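Local atomic coordinates of polyketide synthase (Lyngbya majuscula 19L, PDB entry 3QIT), a protein that probably hydrolyses the thioester of the finished polyketide chain and promotes its decarboxylation with loss of sulfate, forming the terminal alkene of curacin A. Residues 38-43 with 184-189. Residues are numbered along the deposited sequence; the frame is centred on the assembly and turned at random.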
loop_
_atom_site.group_PDB
_atom_site.type_symbol
_atom_site.label_atom_id
_atom_site.label_comp_id
_atom_site.label_asym_id
_atom_site.label_seq_id
_atom_site.Cartn_x
_atom_site.Cartn_y
_atom_site.Cartn_z
ATOM N N GLN B 38 -16.202 -9.829 9.683
ATOM C CA GLN B 38 -15.645 -11.117 9.262
ATOM C C GLN B 38 -16.682 -11.782 8.379
ATOM O O GLN B 38 -17.845 -11.374 8.374
ATOM C CB GLN B 38 -15.376 -12.018 10.492
ATOM C CG GLN B 38 -16.586 -12.185 11.401
ATOM C CD GLN B 38 -16.315 -13.116 12.567
ATOM O OE1 GLN B 38 -15.748 -14.196 12.402
ATOM N NE2 GLN B 38 -16.701 -12.686 13.764
ATOM N N GLY B 39 -16.267 -12.785 7.626
ATOM C CA GLY B 39 -17.206 -13.436 6.686
ATOM C C GLY B 39 -18.403 -14.048 7.368
ATOM O O GLY B 39 -19.522 -14.005 6.836
ATOM N N LEU B 40 -18.192 -14.559 8.583
ATOM C CA LEU B 40 -19.272 -15.149 9.368
ATOM C C LEU B 40 -20.399 -14.158 9.690
ATOM O O LEU B 40 -21.515 -14.583 9.895
ATOM C CB LEU B 40 -18.717 -15.797 10.643
ATOM C CG LEU B 40 -19.690 -16.367 11.672
ATOM C CD1 LEU B 40 -20.496 -17.515 11.113
ATOM C CD2 LEU B 40 -18.958 -16.791 12.913
ATOM N N ALA B 41 -20.127 -12.849 9.639
ATOM C CA ALA B 41 -21.159 -11.848 9.936
ATOM C C ALA B 41 -22.314 -11.899 8.925
ATOM O O ALA B 41 -23.377 -11.348 9.179
ATOM C CB ALA B 41 -20.532 -10.405 9.984
ATOM N N TRP B 42 -22.081 -12.552 7.782
ATOM C CA TRP B 42 -23.103 -12.690 6.744
ATOM C C TRP B 42 -24.033 -13.854 6.981
ATOM O O TRP B 42 -24.942 -14.058 6.187
ATOM C CB TRP B 42 -22.441 -12.873 5.364
ATOM C CG TRP B 42 -21.853 -11.589 4.821
ATOM C CD1 TRP B 42 -20.531 -11.249 4.784
ATOM C CD2 TRP B 42 -22.582 -10.475 4.294
ATOM N NE1 TRP B 42 -20.389 -9.989 4.230
ATOM C CE2 TRP B 42 -21.636 -9.494 3.926
ATOM C CE3 TRP B 42 -23.950 -10.216 4.084
ATOM C CZ2 TRP B 42 -22.006 -8.264 3.338
ATOM C CZ3 TRP B 42 -24.320 -8.993 3.500
ATOM C CH2 TRP B 42 -23.349 -8.024 3.148
ATOM N N GLN B 43 -23.835 -14.611 8.060
ATOM C CA GLN B 43 -24.555 -15.896 8.202
ATOM C C GLN B 43 -26.079 -15.775 8.135
ATOM O O GLN B 43 -26.751 -16.620 7.525
ATOM C CB GLN B 43 -24.150 -16.595 9.497
ATOM C CG GLN B 43 -24.892 -17.923 9.700
ATOM C CD GLN B 43 -24.087 -18.907 10.495
ATOM O OE1 GLN B 43 -23.257 -19.615 9.946
ATOM N NE2 GLN B 43 -24.345 -18.982 11.786
ATOM N N ILE B 184 -21.490 -16.735 18.708
ATOM C CA ILE B 184 -20.886 -17.389 17.556
ATOM C C ILE B 184 -19.769 -16.510 16.892
ATOM O O ILE B 184 -18.662 -16.996 16.549
ATOM C CB ILE B 184 -22.043 -17.790 16.582
ATOM C CG1 ILE B 184 -22.743 -19.043 17.153
ATOM C CG2 ILE B 184 -21.553 -18.003 15.158
ATOM C CD1 ILE B 184 -24.126 -19.320 16.572
ATOM N N LEU B 185 -20.059 -15.229 16.745
ATOM C CA LEU B 185 -19.100 -14.273 16.147
ATOM C C LEU B 185 -17.862 -14.114 17.037
ATOM O O LEU B 185 -16.747 -14.259 16.572
ATOM C CB LEU B 185 -19.778 -12.934 15.950
ATOM C CG LEU B 185 -20.815 -12.930 14.819
ATOM C CD1 LEU B 185 -21.698 -11.683 14.951
ATOM C CD2 LEU B 185 -20.131 -12.970 13.481
ATOM N N ALA B 186 -18.088 -13.906 18.336
ATOM C CA ALA B 186 -16.967 -13.723 19.286
ATOM C C ALA B 186 -16.082 -14.969 19.398
ATOM O O ALA B 186 -14.864 -14.862 19.496
ATOM C CB ALA B 186 -17.496 -13.310 20.674
ATOM N N GLN B 187 -16.715 -16.151 19.446
ATOM C CA GLN B 187 -16.059 -17.449 19.403
ATOM C C GLN B 187 -15.043 -17.539 18.278
ATOM O O GLN B 187 -13.921 -18.000 18.482
ATOM C CB GLN B 187 -17.179 -18.505 19.208
ATOM C CG GLN B 187 -16.828 -19.974 19.081
ATOM C CD GLN B 187 -18.121 -20.839 19.004
ATOM O OE1 GLN B 187 -18.863 -20.782 18.026
ATOM N NE2 GLN B 187 -18.380 -21.620 20.040
ATOM N N ARG B 188 -15.407 -17.024 17.110
ATOM C CA ARG B 188 -14.542 -17.133 15.952
ATOM C C ARG B 188 -13.332 -16.184 16.014
ATOM O O ARG B 188 -12.259 -16.500 15.502
ATOM C CB ARG B 188 -15.343 -16.922 14.661
ATOM C CG ARG B 188 -14.539 -17.223 13.411
ATOM C CD ARG B 188 -15.449 -17.513 12.235
ATOM N NE ARG B 188 -14.679 -17.862 11.037
ATOM C CZ ARG B 188 -14.265 -17.006 10.097
ATOM N NH1 ARG B 188 -14.516 -15.710 10.208
ATOM N NH2 ARG B 188 -13.585 -17.464 9.037
ATOM N N ILE B 189 -13.521 -15.034 16.654
ATOM C CA ILE B 189 -12.505 -13.979 16.620
ATOM C C ILE B 189 -11.937 -13.624 17.979
ATOM O O ILE B 189 -11.522 -12.496 18.199
ATOM C CB ILE B 189 -12.982 -12.713 15.881
ATOM C CG1 ILE B 189 -14.294 -12.144 16.474
ATOM C CG2 ILE B 189 -13.068 -13.013 14.348
ATOM C CD1 ILE B 189 -14.557 -10.675 16.010
#
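Gln38 uses both ends of its amide to bind the last turn of helix 179-188. With chi1 at 53°, CG of Gln38 lies over the backbone, flanked by N and C, and the outstretched chain beyond carries the amide to the helix. Gln38 OE1 accepts from Arg188 NH1 at 2.9 Å, on a lone pair. The amide and guanidinium planes are nearly coplanar, 28° apart. Gln38 NE2 donates to Leu185 O at 3.2 Å, a fairly straight bond that reaches the carbonyl from above its plane. Ile189 CG2 packs against the amide, 3.5 Å from Gln38 OE1. Leu40 crosses Ile184 at about a right angle, its CD2 3.6 Å from Ile184 CG2, and also reaches Arg188 CD, while its CG meets Leu185 CD2. Arg188 also forms salt bridges through NH2 to Asp60 and through NE to Glu6. An alanine at Gln38 would remove both amide bonds and would probably leave Arg188 NH1 without this acceptor, Leu185 O without this donor, and a gap beside Leu185 CD2 and Ile189 CG2. The contact joins the loop after strand 28-32 to a helix of the probable lid, between strands 120-126 and 234-239 in sequence. Its chemistry implies a specific, buried polar link, with the arginine's charge probably balanced by the two acids.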